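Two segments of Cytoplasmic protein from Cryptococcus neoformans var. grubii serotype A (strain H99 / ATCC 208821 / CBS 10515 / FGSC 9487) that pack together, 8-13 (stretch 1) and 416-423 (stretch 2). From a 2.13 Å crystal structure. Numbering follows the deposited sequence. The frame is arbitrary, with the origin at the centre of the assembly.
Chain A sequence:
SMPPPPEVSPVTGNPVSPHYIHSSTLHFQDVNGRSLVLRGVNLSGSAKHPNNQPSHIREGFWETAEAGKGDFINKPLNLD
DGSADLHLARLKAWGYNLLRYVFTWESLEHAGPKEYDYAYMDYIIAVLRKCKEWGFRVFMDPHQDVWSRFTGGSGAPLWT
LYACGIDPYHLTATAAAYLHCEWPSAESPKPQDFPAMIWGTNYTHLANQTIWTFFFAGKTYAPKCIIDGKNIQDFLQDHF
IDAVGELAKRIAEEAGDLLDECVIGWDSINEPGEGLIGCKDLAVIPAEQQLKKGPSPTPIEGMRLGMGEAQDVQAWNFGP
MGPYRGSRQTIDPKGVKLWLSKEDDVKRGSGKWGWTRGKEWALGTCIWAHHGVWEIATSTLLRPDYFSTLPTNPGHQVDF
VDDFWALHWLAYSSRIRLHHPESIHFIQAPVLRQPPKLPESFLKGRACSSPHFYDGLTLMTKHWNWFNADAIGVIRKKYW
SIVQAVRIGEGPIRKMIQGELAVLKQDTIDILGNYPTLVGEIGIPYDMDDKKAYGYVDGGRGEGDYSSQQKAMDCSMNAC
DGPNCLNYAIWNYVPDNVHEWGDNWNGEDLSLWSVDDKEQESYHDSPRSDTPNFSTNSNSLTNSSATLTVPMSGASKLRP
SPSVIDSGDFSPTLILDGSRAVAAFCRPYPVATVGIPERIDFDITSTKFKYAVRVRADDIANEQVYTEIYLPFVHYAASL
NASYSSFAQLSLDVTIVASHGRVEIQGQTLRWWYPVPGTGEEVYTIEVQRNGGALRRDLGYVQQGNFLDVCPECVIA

Stretch 1 8-13: VSPVTG
Stretch 2 416-423: IRLHHPES

The contact between residues 8-13 and 416-423 is centred on the carboxylate of Glu422, which accepts a hydrogen bond on each of its oxygens. Ser9 OG donates to Glu422 OE1 at 2.6 Å, and Thr12 OG1 donates to Glu422 OE2, also at 2.6 Å. Both bonds are short, as expected when a hydroxyl meets a charged acceptor. Glu422 reaches the two hydroxyls through an m, m side chain (chi1 -59°, chi2 -68°) with chi3 near -5°; its CA-to-CB bond points sideways to stretch 1, but the bends along the chain bring its end nearer. Ser9 and Thr12 both direct CA to CB toward stretch 2, Thr12 in the p rotamer and Ser9 with chi1 at 148°, between wells. OE1 is also hydrogen-bonded elsewhere in the structure.

Stretch 1 has no regular helix or strand, but it folds back on itself so that the two donors lie side by side. Ser9 (phi/psi -65/141) is extended; Pro10 (-75/-11), Val11 (-90/-49) and Thr12 (-107/-22) then curl round, and Gly13 N closes the loop with a 2.9 Å hydrogen bond to Ser9 O. Inside this loop Ser9 OG accepts from the backbone, from Val11 N at 2.9 Å and from Thr12 N at 3.0 Å, the latter nearly linear at 172°. With two amides directed at its oxygen, the hydroxyl can give its proton to Glu422. Gly13 adopts phi/psi 80/0, where a CB would be jammed against the preceding carbonyl oxygen, so the backbone itself calls for glycine.

Stretch 2 enters as the end of a helix, residues 416-419, with His420 N bonded to Ile416 O at 2.8 Å. His420 (-133/83) is the first residue to leave helical angles, and it opens a type I beta turn ending at Ser423. Pro421 (-60/-34) and Glu422 (-97/20) occupy the turn's central positions, and Ser423 N bonds to His420 O at 3.0 Å. Arg417 braces this bend: its NE and NH2 both donate to Ser423 O, at 3.0 and 2.9 Å, tying the helix to the far end of the turn. Its side chain has chi1 -78°, chi2 -94°, chi3 169° and chi4 78°.

The nearest CA pairs are Val11 with Glu422, at 6.5 Å between their CA atoms, and Thr12 with Pro421, at 7.1 Å between theirs; stretch 1 therefore advances as stretch 2 steps back. Around the polar centre, Val11, in the t rotamer and directed toward stretch 2, supplies the main apolar surface. Its CG1 lies 3.3 Å from Pro421 O and 3.8 Å from Arg417 CD, and it covers one face of the guanidinium. At the margin, Thr12 CG2 rests 4.0 Å from Pro421 CB, a methyl-to-ring contact beside the threonine's polar bond. The interface is small, burying 249 Å² summed over both sides.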

ATOM      1  N   VAL A   8      25.070  -1.338 -19.911  1.00 38.50           N
ATOM      2  CA  VAL A   8      24.993  -2.646 -19.272  1.00 34.77           C
ATOM      3  C   VAL A   8      24.350  -2.498 -17.899  1.00 30.59           C
ATOM      4  O   VAL A   8      24.470  -1.464 -17.233  1.00 28.27           O
ATOM      5  CB  VAL A   8      26.377  -3.325 -19.146  1.00 35.22           C
ATOM      6  CG1 VAL A   8      27.000  -3.538 -20.515  1.00 34.41           C
ATOM      7  CG2 VAL A   8      27.303  -2.500 -18.250  1.00 36.06           C
ATOM      8  N   SER A   9      23.669  -3.557 -17.480  1.00 28.30           N
ATOM      9  CA  SER A   9      22.986  -3.556 -16.197  1.00 25.85           C
ATOM     10  C   SER A   9      23.997  -3.465 -15.056  1.00 23.21           C
ATOM     11  O   SER A   9      25.071  -4.076 -15.121  1.00 23.46           O
ATOM     12  CB  SER A   9      22.146  -4.825 -16.050  1.00 26.35           C
ATOM     13  OG  SER A   9      22.079  -5.229 -14.696  1.00 27.26           O
ATOM     14  N   PRO A  10      23.696  -2.701 -14.005  1.00 21.37           N
ATOM     15  CA  PRO A  10      24.574  -2.702 -12.828  1.00 21.25           C
ATOM     16  C   PRO A  10      24.433  -3.951 -11.978  1.00 22.76           C
ATOM     17  O   PRO A  10      25.267  -4.161 -11.090  1.00 25.22           O
ATOM     18  CB  PRO A  10      24.128  -1.451 -12.053  1.00 21.07           C
ATOM     19  CG  PRO A  10      22.678  -1.299 -12.402  1.00 22.07           C
ATOM     20  CD  PRO A  10      22.490  -1.869 -13.807  1.00 22.24           C
ATOM     21  N   VAL A  11      23.420  -4.781 -12.219  1.00 24.55           N
ATOM     22  CA  VAL A  11      23.219  -6.004 -11.439  1.00 25.41           C
ATOM     23  C   VAL A  11      23.958  -7.184 -12.060  1.00 24.97           C
ATOM     24  O   VAL A  11      24.685  -7.913 -11.378  1.00 24.68           O
ATOM     25  CB  VAL A  11      21.709  -6.307 -11.305  1.00 25.01           C
ATOM     26  CG1 VAL A  11      21.479  -7.460 -10.341  1.00 26.75           C
ATOM     27  CG2 VAL A  11      20.931  -5.072 -10.861  1.00 24.14           C
ATOM     28  N   THR A  12      23.780  -7.380 -13.367  1.00 26.35           N
ATOM     29  CA  THR A  12      24.326  -8.526 -14.076  1.00 27.51           C
ATOM     30  C   THR A  12      25.510  -8.192 -14.967  1.00 30.92           C
ATOM     31  O   THR A  12      26.282  -9.096 -15.301  1.00 33.52           O
ATOM     32  CB  THR A  12      23.245  -9.145 -14.960  1.00 26.23           C
ATOM     33  OG1 THR A  12      22.920  -8.199 -15.995  1.00 26.88           O
ATOM     34  CG2 THR A  12      22.010  -9.475 -14.130  1.00 26.00           C
ATOM     35  N   GLY A  13      25.658  -6.935 -15.379  1.00 28.92           N
ATOM     36  CA  GLY A  13      26.668  -6.567 -16.340  1.00 29.32           C
ATOM     37  C   GLY A  13      26.305  -6.856 -17.776  1.00 30.52           C
ATOM     38  O   GLY A  13      27.125  -6.584 -18.664  1.00 32.66           O
ATOM     39  N   ILE A 416      14.033 -12.850  -4.997  1.00 14.03           N
ATOM     40  CA  ILE A 416      13.473 -12.145  -6.150  1.00 14.00           C
ATOM     41  C   ILE A 416      14.481 -12.118  -7.291  1.00 13.99           C
ATOM     42  O   ILE A 416      14.146 -12.408  -8.443  1.00 16.71           O
ATOM     43  CB  ILE A 416      13.038 -10.720  -5.759  1.00 15.49           C
ATOM     44  CG1 ILE A 416      11.830 -10.766  -4.820  1.00 18.05           C
ATOM     45  CG2 ILE A 416      12.791  -9.879  -7.014  1.00 16.97           C
ATOM     46  CD1 ILE A 416      10.561 -11.307  -5.420  1.00 19.49           C
ATOM     47  N   ARG A 417      15.736 -11.775  -6.983  1.00 14.00           N
ATOM     48  CA  ARG A 417      16.751 -11.644  -8.024  1.00 21.21           C
ATOM     49  C   ARG A 417      17.115 -12.996  -8.629  1.00 19.80           C
ATOM     50  O   ARG A 417      17.544 -13.061  -9.786  1.00 17.71           O
ATOM     51  CB  ARG A 417      18.000 -10.966  -7.458  1.00 20.23           C
ATOM     52  CG  ARG A 417      17.885  -9.437  -7.300  1.00 20.37           C
ATOM     53  CD  ARG A 417      18.431  -8.672  -8.512  1.00 19.42           C
ATOM     54  NE  ARG A 417      18.087  -7.252  -8.444  1.00 15.47           N
ATOM     55  CZ  ARG A 417      18.714  -6.363  -7.684  1.00 15.56           C
ATOM     56  NH1 ARG A 417      19.741  -6.729  -6.934  1.00 17.99           N
ATOM     57  NH2 ARG A 417      18.319  -5.102  -7.677  1.00 13.98           N
ATOM     58  N   LEU A 418      16.938 -14.082  -7.875  1.00 20.84           N
ATOM     59  CA  LEU A 418      17.215 -15.404  -8.416  1.00 22.01           C
ATOM     60  C   LEU A 418      16.359 -15.673  -9.642  1.00 22.78           C
ATOM     61  O   LEU A 418      16.832 -16.243 -10.627  1.00 23.62           O
ATOM     62  CB  LEU A 418      16.962 -16.463  -7.343  1.00 23.54           C
ATOM     63  CG  LEU A 418      17.316 -17.903  -7.693  1.00 25.77           C
ATOM     64  CD1 LEU A 418      18.801 -18.014  -8.036  1.00 26.41           C
ATOM     65  CD2 LEU A 418      16.951 -18.826  -6.544  1.00 26.73           C
ATOM     66  N   HIS A 419      15.094 -15.259  -9.604  1.00 24.38           N
ATOM     67  CA  HIS A 419      14.165 -15.502 -10.698  1.00 24.98           C
ATOM     68  C   HIS A 419      13.994 -14.299 -11.614  1.00 22.85           C
ATOM     69  O   HIS A 419      13.536 -14.461 -12.748  1.00 24.24           O
ATOM     70  CB  HIS A 419      12.798 -15.912 -10.133  1.00 25.49           C
ATOM     71  CG  HIS A 419      12.864 -17.089  -9.214  1.00 26.43           C
ATOM     72  ND1 HIS A 419      13.372 -18.306  -9.608  1.00 26.28           N
ATOM     73  CD2 HIS A 419      12.508 -17.231  -7.916  1.00 26.91           C
ATOM     74  CE1 HIS A 419      13.320 -19.151  -8.593  1.00 26.93           C
ATOM     75  NE2 HIS A 419      12.799 -18.523  -7.555  1.00 27.27           N
ATOM     76  N   HIS A 420      14.351 -13.107 -11.156  1.00 18.94           N
ATOM     77  CA  HIS A 420      14.201 -11.874 -11.923  1.00 18.35           C
ATOM     78  C   HIS A 420      15.526 -11.134 -11.794  1.00 19.19           C
ATOM     79  O   HIS A 420      15.679 -10.250 -10.939  1.00 18.36           O
ATOM     80  CB  HIS A 420      13.013 -11.058 -11.417  1.00 19.32           C
ATOM     81  CG  HIS A 420      12.668  -9.891 -12.284  1.00 18.82           C
ATOM     82  ND1 HIS A 420      11.538  -9.130 -12.088  1.00 17.94           N
ATOM     83  CD2 HIS A 420      13.322  -9.336 -13.332  1.00 17.46           C
ATOM     84  CE1 HIS A 420      11.509  -8.155 -12.979  1.00 18.59           C
ATOM     85  NE2 HIS A 420      12.574  -8.266 -13.752  1.00 18.98           N
ATOM     86  N   PRO A 421      16.514 -11.484 -12.626  1.00 18.13           N
ATOM     87  CA  PRO A 421      17.871 -10.951 -12.418  1.00 17.26           C
ATOM     88  C   PRO A 421      17.969  -9.443 -12.478  1.00 17.54           C
ATOM     89  O   PRO A 421      18.805  -8.874 -11.769  1.00 19.02           O
ATOM     90  CB  PRO A 421      18.685 -11.598 -13.549  1.00 16.98           C
ATOM     91  CG  PRO A 421      17.938 -12.842 -13.902  1.00 18.40           C
ATOM     92  CD  PRO A 421      16.480 -12.545 -13.652  1.00 19.23           C
ATOM     93  N   GLU A 422      17.175  -8.778 -13.317  1.00 20.60           N
ATOM     94  CA  GLU A 422      17.222  -7.327 -13.459  1.00 22.62           C
ATOM     95  C   GLU A 422      16.163  -6.617 -12.620  1.00 22.34           C
ATOM     96  O   GLU A 422      15.824  -5.460 -12.902  1.00 22.47           O
ATOM     97  CB  GLU A 422      17.050  -6.936 -14.928  1.00 26.15           C
ATOM     98  CG  GLU A 422      18.083  -7.518 -15.868  1.00 29.68           C
ATOM     99  CD  GLU A 422      19.462  -6.938 -15.645  1.00 32.48           C
ATOM    100  OE1 GLU A 422      19.601  -6.010 -14.818  1.00 30.19           O
ATOM    101  OE2 GLU A 422      20.412  -7.422 -16.292  1.00 36.32           O
ATOM    102  N   SER A 423      15.636  -7.280 -11.597  1.00 20.90           N
ATOM    103  CA  SER A 423      14.531  -6.705 -10.847  1.00 21.61           C
ATOM    104  C   SER A 423      14.956  -5.440 -10.116  1.00 18.32           C
ATOM    105  O   SER A 423      16.021  -5.378  -9.495  1.00 18.54           O
ATOM    106  CB  SER A 423      13.981  -7.711  -9.838  1.00 27.03           C
ATOM    107  OG  SER A 423      12.980  -7.099  -9.035  1.00 31.38           O
TER